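Local coordinates for putative TIM-barrel metal-dependent hydrolase (Mycobacterium avium subsp. paratuberculosis S397, PDB 4DZI), which probably acts as a metal-dependent hydrolase of the amidohydrolase family, with a two-metal site in a TIM-barrel fold, at residues D13-E18 and W357-G362; G228-D233 and S291-S296; N328-P333 and K350-S355. All blocks are in the same frame, centred on the assembly; numbering follows the deposited sequence.

Contact 1: D13-E18 and W357-G362; sequences DNHYYE and WPHGEG. With CD (cadmium ion), chain P; CD (cadmium ion), chain Q.
Asp13 O faces Trp357 N at 3.5 Å, while the carboxylate of Asp13 holds a cadmium ion with both oxygens. The same carbonyl O takes a bond from Asn14 ND2, which comes from above the carbonyl plane. Next, His15 N makes a fairly straight bond of 2.9 Å to Trp357 O. His15 NE2 sits 2.2 Å from the cadmium that Asp13 holds, a pair that probably corresponds to the HxH motif at the end of the first barrel strand in many amidohydrolases. With CG turned beside the backbone N (chi1 -66°), the His15 ring lies almost flat against that of His359, an offset stack with centroids 3.8 Å apart and planes at 9°. Each ring serves a different metal: His359 ND1 binds the second cadmium at 2.3 Å, joined there by Glu361, while its NE2 is held by Thr123. Further on, Tyr17 CE2 packs on Pro358 CG, which follows a cis peptide, and Tyr17 OH donates to a water that in turn donates to Pro358 O. Strand 115-121 pairs with Asn14 through Phe119 and Leu121, and helix 103-113 packs against Trp357.

Contact 2: G228-D233 and S291-S296; sequences GFHLSD and SIENGS. With CD (cadmium ion), chain Q; CD (cadmium ion), chain P.
His230 and Glu293 converge on one cadmium ion from the ends of two neighbouring parallel strands, 227-230 and 289-292, of the TIM barrel. The planes of imidazole and carboxylate stand nearly perpendicular, 86° apart, and Glu293 OE2 sits at the edge of the ring, 3.0 Å from His230 NE2. That closeness is not a hydrogen bond, since both atoms are ligands of the same metal. His230 NE2 lies 2.4 Å from this cadmium. Glu293 OE2 lies 2.2 Å from the same cadmium and also reaches the second one, which OE1 grips as well, making this carboxylate the bridge between the two ions. Its chain gets there by extension beyond CG (chi2 -179°), starting from a residue with left-handed backbone angles just past the strand. The imidazole is fixed at its other nitrogen too: His230 ND1 donates to Leu231 O at 2.7 Å, a second-shell bond that limits rotation of the ring. Ile292 crosses His230 at about a right angle, setting CG2 against CD2, while Ile292 O lies over one face of the imidazole. Leu231 brings its CB to 3.4 Å from Glu293 O, with both methyls also near that oxygen, and slides past Asn294 in the opposite direction. Leu231 N bonds to Ile292 O, continuing the strand pairing beyond His230. Ser291 and Phe229 direct their side chains to the other face of the sheet, where helix 266-277 packs on both. Asn294 turns back there: its ND2 donates to Ser291 OG and also to Phe229 O at 2.8 Å. Phe229 O thereby accepts two bonds, from Ile292 N at 2.9 Å on one face of its carbonyl plane and from Asn294 ND2 on the opposite face.

Contact 3: N328-P333 and K350-S355; sequences NVWIAP and KILFGS
Trp330 lies under the aliphatic chain of Lys350, with CD of the lysine placed over the five-membered ring, 3.5 Å from its centroid and only 5° off the normal. This CH-pi contact forms in a beta-alpha unit of the TIM barrel: strand 329-331 leads through helix 339-346 to the extended segment 350-355, which joins the strand by a single bridge. Bends at chi2 and chi4 (-55° and -85°) fold the lysine over the indole, carrying NZ across the six-membered ring at 4.2 Å from its centroid, a cation-pi interaction. NZ also makes a weak bond to Asn327 O. Beside this pair, Leu352 CD1 packs on Trp330 CB, and Ile351 CG2 meets the ring of Pro333. Both backbone polar groups of Ile331 bond to the returning chain: Ile331 N donates to Lys350 O in a nearly linear bond of 2.8 Å, and its O accepts from Leu352 N. The two chains run parallel here, and the pairing stops at Pro333, which has no N-H to offer. Water takes over as the segments part. Gly354 N donates to a water 3.0 Å away, which stands 2.8 Å from Leu352 O, and a second water lies 2.8 Å from both Pro333 O and Gly354 O.

Along the chain, contact 2 closes before contact 3 opens, and both fall between the two segments of contact 1, which joins the first barrel strand to the loop before helix 378-393. Contacts 2 and 3 have centres about 10 Å apart and share a sheet: Ser291 probably bonds through its backbone to Trp330 and Ala332. Segment 350-355 then meets strand 9-15, where Phe353 pairs with Val12, so contact 3 brings the end of the barrel back toward its beginning. Contacts 1 and 2, centres about 13 Å apart, supply ligands to both cadmium ions, and Asp356, between contacts 3 and 1 in sequence, completes the bimetal centre.

Contact 1: D13-E18 and W357-G362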
loop_
_atom_site.group_PDB
_atom_site.type_symbol
_atom_site.label_atom_id
_atom_site.label_comp_id
_atom_site.label_asym_id
_atom_site.label_seq_id
_atom_site.Cartn_x
_atom_site.Cartn_y
_atom_site.Cartn_z
ATOM N N ASP C 13 -2.253 -24.790 -4.273
ATOM C CA ASP C 13 -1.347 -23.975 -5.096
ATOM C C ASP C 13 -0.319 -24.862 -5.754
ATOM O O ASP C 13 0.730 -25.169 -5.177
ATOM C CB ASP C 13 -0.601 -22.933 -4.257
ATOM C CG ASP C 13 0.104 -21.910 -5.109
ATOM O OD1 ASP C 13 0.099 -22.041 -6.369
ATOM O OD2 ASP C 13 0.700 -20.995 -4.494
ATOM N N ASN C 14 -0.639 -25.239 -6.997
ATOM C CA ASN C 14 0.337 -25.937 -7.826
ATOM C C ASN C 14 0.366 -25.277 -9.191
ATOM O O ASN C 14 -0.560 -24.587 -9.580
ATOM C CB ASN C 14 -0.056 -27.424 -7.979
ATOM C CG ASN C 14 0.720 -28.363 -7.067
ATOM O OD1 ASN C 14 1.081 -29.478 -7.487
ATOM N ND2 ASN C 14 0.898 -27.987 -5.802
ATOM N N HIS C 15 1.482 -25.451 -9.906
ATOM C CA HIS C 15 1.611 -24.898 -11.264
ATOM C C HIS C 15 1.993 -25.895 -12.342
ATOM O O HIS C 15 2.614 -26.910 -12.059
ATOM C CB HIS C 15 2.636 -23.739 -11.254
ATOM C CG HIS C 15 2.172 -22.566 -10.446
ATOM N ND1 HIS C 15 1.360 -21.633 -10.961
ATOM C CD2 HIS C 15 2.352 -22.239 -9.102
ATOM C CE1 HIS C 15 1.044 -20.728 -10.012
ATOM N NE2 HIS C 15 1.644 -21.086 -8.878
ATOM N N TYR C 16 1.585 -25.584 -13.569
ATOM C CA TYR C 16 2.198 -26.131 -14.775
ATOM C C TYR C 16 3.057 -25.015 -15.383
ATOM O O TYR C 16 2.964 -23.834 -14.980
ATOM C CB TYR C 16 1.123 -26.581 -15.774
ATOM C CG TYR C 16 0.022 -25.584 -15.909
ATOM C CD1 TYR C 16 0.194 -24.399 -16.648
ATOM C CD2 TYR C 16 -1.210 -25.784 -15.275
ATOM C CE1 TYR C 16 -0.830 -23.459 -16.738
ATOM C CE2 TYR C 16 -2.238 -24.838 -15.351
ATOM C CZ TYR C 16 -2.045 -23.684 -16.095
ATOM O OH TYR C 16 -3.033 -22.741 -16.180
ATOM N N TYR C 17 3.897 -25.376 -16.357
ATOM C CA TYR C 17 4.600 -24.377 -17.147
ATOM C C TYR C 17 3.971 -24.470 -18.534
ATOM O O TYR C 17 3.944 -25.545 -19.170
ATOM C CB TYR C 17 6.090 -24.678 -17.176
ATOM C CG TYR C 17 6.774 -24.405 -15.845
ATOM C CD1 TYR C 17 6.662 -23.152 -15.239
ATOM C CD2 TYR C 17 7.476 -25.386 -15.157
ATOM C CE1 TYR C 17 7.292 -22.857 -14.037
ATOM C CE2 TYR C 17 8.081 -25.118 -13.943
ATOM C CZ TYR C 17 7.983 -23.851 -13.373
ATOM O OH TYR C 17 8.628 -23.581 -12.181
ATOM N N GLU C 18 3.420 -23.374 -19.011
ATOM C CA GLU C 18 2.714 -23.403 -20.304
ATOM C C GLU C 18 3.644 -23.692 -21.458
ATOM O O GLU C 18 4.739 -23.178 -21.509
ATOM C CB GLU C 18 2.041 -22.070 -20.606
ATOM C CG GLU C 18 0.931 -21.649 -19.646
ATOM C CD GLU C 18 1.418 -20.939 -18.381
ATOM O OE1 GLU C 18 2.611 -20.960 -18.017
ATOM O OE2 GLU C 18 0.562 -20.301 -17.744
ATOM N N TRP C 357 4.200 -25.663 -5.548
ATOM C CA TRP C 357 5.075 -26.535 -6.342
ATOM C C TRP C 357 4.728 -26.506 -7.817
ATOM O O TRP C 357 3.561 -26.509 -8.191
ATOM C CB TRP C 357 4.919 -27.955 -5.761
ATOM C CG TRP C 357 6.042 -28.866 -6.181
ATOM C CD1 TRP C 357 7.257 -29.065 -5.533
ATOM C CD2 TRP C 357 6.096 -29.739 -7.358
ATOM N NE1 TRP C 357 8.041 -29.978 -6.222
ATOM C CE2 TRP C 357 7.411 -30.393 -7.326
ATOM C CE3 TRP C 357 5.235 -30.012 -8.415
ATOM C CZ2 TRP C 357 7.808 -31.306 -8.311
ATOM C CZ3 TRP C 357 5.645 -30.938 -9.386
ATOM C CH2 TRP C 357 6.918 -31.547 -9.338
ATOM N N PRO C 358 5.730 -26.491 -8.727
ATOM C CA PRO C 358 7.161 -26.669 -8.569
ATOM C C PRO C 358 7.943 -25.363 -8.608
ATOM O O PRO C 358 9.114 -25.383 -8.935
ATOM C CB PRO C 358 7.509 -27.427 -9.841
ATOM C CG PRO C 358 6.673 -26.788 -10.871
ATOM C CD PRO C 358 5.353 -26.546 -10.158
ATOM N N HIS C 359 7.321 -24.227 -8.291
ATOM C CA HIS C 359 8.094 -22.976 -8.406
ATOM C C HIS C 359 9.290 -22.874 -7.495
ATOM O O HIS C 359 9.341 -23.475 -6.446
ATOM C CB HIS C 359 7.144 -21.787 -8.135
ATOM C CG HIS C 359 6.214 -21.464 -9.282
ATOM N ND1 HIS C 359 5.313 -20.417 -9.234
ATOM C CD2 HIS C 359 6.086 -22.026 -10.534
ATOM C CE1 HIS C 359 4.663 -20.348 -10.397
ATOM N NE2 HIS C 359 5.150 -21.319 -11.204
ATOM N N GLY C 360 10.294 -22.082 -7.888
ATOM C CA GLY C 360 11.493 -22.023 -7.056
ATOM C C GLY C 360 11.242 -21.462 -5.663
ATOM O O GLY C 360 11.895 -21.867 -4.676
ATOM N N GLU C 361 10.283 -20.532 -5.581
ATOM C CA GLU C 361 9.877 -19.907 -4.303
ATOM C C GLU C 361 8.902 -20.772 -3.491
ATOM O O GLU C 361 8.525 -20.418 -2.357
ATOM C CB GLU C 361 9.248 -18.516 -4.563
ATOM C CG GLU C 361 7.913 -18.516 -5.346
ATOM C CD GLU C 361 8.051 -18.515 -6.871
ATOM O OE1 GLU C 361 9.204 -18.715 -7.364
ATOM O OE2 GLU C 361 7.021 -18.287 -7.602
ATOM N N GLY C 362 8.521 -21.915 -4.049
ATOM C CA GLY C 362 7.601 -22.826 -3.369
ATOM C C GLY C 362 8.322 -23.832 -2.497
ATOM O O GLY C 362 9.554 -23.792 -2.325
HETATM CD CD CD P . 4.916 -19.060 -7.410
HETATM CD CD CD Q . 1.326 -20.252 -6.878
HETATM O O HOH W 1 10.228 -25.502 -11.393
HETATM O O HOH W 2 4.222 -17.337 -9.060
#

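Contact 2: G228-D233 and S291-S296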
loop_
_atom_site.group_PDB
_atom_site.type_symbol
_atom_site.label_atom_id
_atom_site.label_comp_id
_atom_site.label_asym_id
_atom_site.label_seq_id
_atom_site.Cartn_x
_atom_site.Cartn_y
_atom_site.Cartn_z
ATOM N N GLY C 228 -10.890 -17.409 -7.500
ATOM C CA GLY C 228 -9.567 -17.409 -6.885
ATOM C C GLY C 228 -8.778 -16.215 -7.370
ATOM O O GLY C 228 -8.909 -15.804 -8.519
ATOM N N PHE C 229 -7.986 -15.641 -6.452
ATOM C CA PHE C 229 -7.123 -14.504 -6.748
ATOM C C PHE C 229 -5.679 -14.925 -6.487
ATOM O O PHE C 229 -5.256 -15.079 -5.334
ATOM C CB PHE C 229 -7.456 -13.296 -5.826
ATOM C CG PHE C 229 -8.806 -12.689 -6.103
ATOM C CD1 PHE C 229 -9.034 -11.980 -7.268
ATOM C CD2 PHE C 229 -9.858 -12.866 -5.210
ATOM C CE1 PHE C 229 -10.292 -11.435 -7.534
ATOM C CE2 PHE C 229 -11.128 -12.326 -5.480
ATOM C CZ PHE C 229 -11.338 -11.614 -6.645
ATOM N N HIS C 230 -4.928 -15.143 -7.559
ATOM C CA HIS C 230 -3.543 -15.593 -7.430
ATOM C C HIS C 230 -2.624 -14.497 -7.805
ATOM O O HIS C 230 -2.918 -13.758 -8.747
ATOM C CB HIS C 230 -3.283 -16.758 -8.409
ATOM C CG HIS C 230 -1.896 -17.376 -8.264
ATOM N ND1 HIS C 230 -0.769 -16.823 -8.794
ATOM C CD2 HIS C 230 -1.484 -18.502 -7.565
ATOM C CE1 HIS C 230 0.298 -17.573 -8.463
ATOM N NE2 HIS C 230 -0.127 -18.588 -7.702
ATOM N N LEU C 231 -1.512 -14.398 -7.080
ATOM C CA LEU C 231 -0.444 -13.449 -7.411
ATOM C C LEU C 231 -0.232 -13.336 -8.924
ATOM O O LEU C 231 -0.012 -14.338 -9.603
ATOM C CB LEU C 231 0.859 -13.943 -6.777
ATOM C CG LEU C 231 1.979 -12.921 -6.769
ATOM C CD1 LEU C 231 1.622 -11.749 -5.842
ATOM C CD2 LEU C 231 3.281 -13.593 -6.327
ATOM N N SER C 232 -0.189 -12.098 -9.438
ATOM C CA SER C 232 -0.169 -11.874 -10.894
ATOM C C SER C 232 0.656 -10.634 -11.181
ATOM O O SER C 232 1.060 -9.934 -10.246
ATOM C CB SER C 232 -1.596 -11.591 -11.402
ATOM O OG SER C 232 -2.482 -12.717 -11.195
ATOM N N ASP C 233 0.857 -10.324 -12.467
ATOM C CA ASP C 233 1.179 -8.922 -12.792
ATOM C C ASP C 233 -0.108 -8.135 -12.693
ATOM O O ASP C 233 -0.969 -8.209 -13.554
ATOM C CB ASP C 233 1.740 -8.789 -14.215
ATOM C CG ASP C 233 2.208 -7.377 -14.518
ATOM O OD1 ASP C 233 1.931 -6.457 -13.713
ATOM O OD2 ASP C 233 2.868 -7.180 -15.554
ATOM N N SER C 291 -7.639 -16.515 -1.711
ATOM C CA SER C 291 -6.378 -15.822 -2.024
ATOM C C SER C 291 -5.252 -16.837 -2.080
ATOM O O SER C 291 -5.048 -17.580 -1.112
ATOM C CB SER C 291 -6.105 -14.780 -0.920
ATOM O OG SER C 291 -4.774 -14.286 -1.022
ATOM N N ILE C 292 -4.559 -16.909 -3.216
ATOM C CA ILE C 292 -3.469 -17.883 -3.383
ATOM C C ILE C 292 -2.141 -17.183 -3.720
ATOM O O ILE C 292 -2.076 -16.370 -4.647
ATOM C CB ILE C 292 -3.831 -18.888 -4.513
ATOM C CG1 ILE C 292 -5.264 -19.430 -4.323
ATOM C CG2 ILE C 292 -2.789 -20.013 -4.586
ATOM C CD1 ILE C 292 -5.741 -20.357 -5.436
ATOM N N GLU C 293 -1.099 -17.533 -2.970
ATOM C CA GLU C 293 0.265 -16.991 -3.161
ATOM C C GLU C 293 0.348 -15.493 -2.971
ATOM O O GLU C 293 1.232 -14.842 -3.527
ATOM C CB GLU C 293 0.913 -17.418 -4.514
ATOM C CG GLU C 293 2.453 -17.486 -4.381
ATOM C CD GLU C 293 3.222 -17.865 -5.627
ATOM O OE1 GLU C 293 4.398 -17.471 -5.715
ATOM O OE2 GLU C 293 2.657 -18.533 -6.519
ATOM N N ASN C 294 -0.539 -14.961 -2.144
ATOM C CA ASN C 294 -0.449 -13.528 -1.840
ATOM C C ASN C 294 -0.021 -13.254 -0.393
ATOM O O ASN C 294 0.031 -12.071 0.019
ATOM C CB ASN C 294 -1.820 -12.919 -2.088
ATOM C CG ASN C 294 -2.294 -13.149 -3.517
ATOM O OD1 ASN C 294 -1.556 -12.900 -4.459
ATOM N ND2 ASN C 294 -3.521 -13.663 -3.663
ATOM N N GLY C 295 0.263 -14.315 0.387
ATOM C CA GLY C 295 0.542 -14.213 1.845
ATOM C C GLY C 295 -0.768 -14.020 2.610
ATOM O O GLY C 295 -1.827 -13.945 2.016
ATOM N N SER C 296 -0.672 -13.853 3.928
ATOM C CA SER C 296 -1.842 -13.578 4.739
ATOM C C SER C 296 -1.587 -12.329 5.557
ATOM O O SER C 296 -2.462 -11.901 6.276
ATOM C CB SER C 296 -2.166 -14.754 5.694
ATOM O OG SER C 296 -1.130 -14.983 6.651
HETATM CD CD CD Q . 1.326 -20.252 -6.878
HETATM CD CD CD P . 4.916 -19.060 -7.410
HETATM O O HOH W 2 4.222 -17.337 -9.060
#

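Contact 3: N328-P333 and K350-S355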
loop_
_atom_site.group_PDB
_atom_site.type_symbol
_atom_site.label_atom_id
_atom_site.label_comp_id
_atom_site.label_asym_id
_atom_site.label_seq_id
_atom_site.Cartn_x
_atom_site.Cartn_y
_atom_site.Cartn_z
ATOM N N ASN C 328 -16.575 -15.319 3.837
ATOM C CA ASN C 328 -16.563 -15.624 2.415
ATOM C C ASN C 328 -15.196 -15.895 1.796
ATOM O O ASN C 328 -15.133 -16.224 0.622
ATOM C CB ASN C 328 -17.245 -14.512 1.631
ATOM C CG ASN C 328 -18.715 -14.396 1.967
ATOM O OD1 ASN C 328 -19.075 -13.945 3.064
ATOM N ND2 ASN C 328 -19.577 -14.796 1.026
ATOM N N VAL C 329 -14.119 -15.699 2.563
ATOM C CA VAL C 329 -12.760 -15.692 1.995
ATOM C C VAL C 329 -11.868 -16.712 2.702
ATOM O O VAL C 329 -11.732 -16.744 3.926
ATOM C CB VAL C 329 -12.105 -14.289 2.062
ATOM C CG1 VAL C 329 -10.698 -14.266 1.439
ATOM C CG2 VAL C 329 -13.025 -13.249 1.401
ATOM N N TRP C 330 -11.236 -17.564 1.890
ATOM C CA TRP C 330 -10.223 -18.463 2.352
ATOM C C TRP C 330 -8.869 -17.937 1.937
ATOM O O TRP C 330 -8.729 -17.324 0.895
ATOM C CB TRP C 330 -10.441 -19.827 1.668
ATOM C CG TRP C 330 -11.538 -20.706 2.240
ATOM C CD1 TRP C 330 -11.390 -21.878 2.978
ATOM C CD2 TRP C 330 -12.982 -20.554 2.061
ATOM N NE1 TRP C 330 -12.611 -22.408 3.278
ATOM C CE2 TRP C 330 -13.601 -21.661 2.762
ATOM C CE3 TRP C 330 -13.790 -19.616 1.435
ATOM C CZ2 TRP C 330 -14.986 -21.821 2.809
ATOM C CZ3 TRP C 330 -15.173 -19.773 1.499
ATOM C CH2 TRP C 330 -15.756 -20.868 2.160
ATOM N N ILE C 331 -7.858 -18.245 2.726
ATOM C CA ILE C 331 -6.513 -17.717 2.476
ATOM C C ILE C 331 -5.439 -18.798 2.567
ATOM O O ILE C 331 -5.322 -19.488 3.591
ATOM C CB ILE C 331 -6.192 -16.625 3.503
ATOM C CG1 ILE C 331 -7.168 -15.458 3.322
ATOM C CG2 ILE C 331 -4.748 -16.153 3.308
ATOM C CD1 ILE C 331 -7.046 -14.419 4.415
ATOM N N ALA C 332 -4.647 -18.952 1.498
ATOM C CA ALA C 332 -3.423 -19.753 1.573
ATOM C C ALA C 332 -2.283 -18.845 2.030
ATOM O O ALA C 332 -1.838 -17.990 1.264
ATOM C CB ALA C 332 -3.071 -20.335 0.193
ATOM N N PRO C 333 -1.807 -19.016 3.257
ATOM C CA PRO C 333 -0.753 -18.122 3.754
ATOM C C PRO C 333 0.630 -18.460 3.192
ATOM O O PRO C 333 0.866 -19.538 2.598
ATOM C CB PRO C 333 -0.755 -18.408 5.264
ATOM C CG PRO C 333 -1.109 -19.903 5.316
ATOM C CD PRO C 333 -2.216 -19.999 4.279
ATOM N N LYS C 350 -10.462 -21.175 7.664
ATOM C CA LYS C 350 -10.212 -20.427 6.445
ATOM C C LYS C 350 -8.757 -20.500 5.980
ATOM O O LYS C 350 -8.402 -19.889 4.953
ATOM C CB LYS C 350 -10.628 -18.954 6.650
ATOM C CG LYS C 350 -12.156 -18.806 6.731
ATOM C CD LYS C 350 -12.832 -19.420 5.508
ATOM C CE LYS C 350 -14.206 -18.832 5.246
ATOM N NZ LYS C 350 -15.222 -19.526 6.062
ATOM N N ILE C 351 -7.929 -21.249 6.710
ATOM C CA ILE C 351 -6.500 -21.347 6.375
ATOM C C ILE C 351 -6.279 -22.550 5.457
ATOM O O ILE C 351 -6.683 -23.668 5.786
ATOM C CB ILE C 351 -5.656 -21.471 7.649
ATOM C CG1 ILE C 351 -5.801 -20.201 8.491
ATOM C CG2 ILE C 351 -4.194 -21.720 7.316
ATOM C CD1 ILE C 351 -5.031 -20.283 9.807
ATOM N N LEU C 352 -5.673 -22.291 4.301
ATOM C CA LEU C 352 -5.410 -23.348 3.336
ATOM C C LEU C 352 -3.951 -23.677 3.148
ATOM O O LEU C 352 -3.103 -22.796 2.946
ATOM C CB LEU C 352 -5.983 -22.959 1.970
ATOM C CG LEU C 352 -7.494 -22.751 1.867
ATOM C CD1 LEU C 352 -7.931 -22.178 0.536
ATOM C CD2 LEU C 352 -8.151 -24.119 2.078
ATOM N N PHE C 353 -3.638 -24.962 3.127
ATOM C CA PHE C 353 -2.335 -25.394 2.641
ATOM C C PHE C 353 -2.173 -25.278 1.125
ATOM O O PHE C 353 -3.003 -25.774 0.354
ATOM C CB PHE C 353 -2.097 -26.838 3.101
ATOM C CG PHE C 353 -1.219 -27.636 2.188
ATOM C CD1 PHE C 353 0.131 -27.347 2.046
ATOM C CD2 PHE C 353 -1.766 -28.694 1.471
ATOM C CE1 PHE C 353 0.928 -28.120 1.202
ATOM C CE2 PHE C 353 -0.984 -29.459 0.619
ATOM C CZ PHE C 353 0.366 -29.195 0.508
ATOM N N GLY C 354 -1.110 -24.581 0.712
ATOM C CA GLY C 354 -0.733 -24.537 -0.711
ATOM C C GLY C 354 0.804 -24.532 -0.739
ATOM O O GLY C 354 1.439 -23.820 0.033
ATOM N N SER C 355 1.401 -25.330 -1.611
ATOM C CA SER C 355 2.855 -25.466 -1.641
ATOM C C SER C 355 3.540 -24.606 -2.711
ATOM O O SER C 355 4.737 -24.305 -2.577
ATOM C CB SER C 355 3.228 -26.925 -1.960
ATOM O OG SER C 355 2.795 -27.230 -3.276
HETATM O O HOH W 3 -0.444 -22.147 2.367
HETATM O O HOH W 4 0.951 -21.093 0.262
#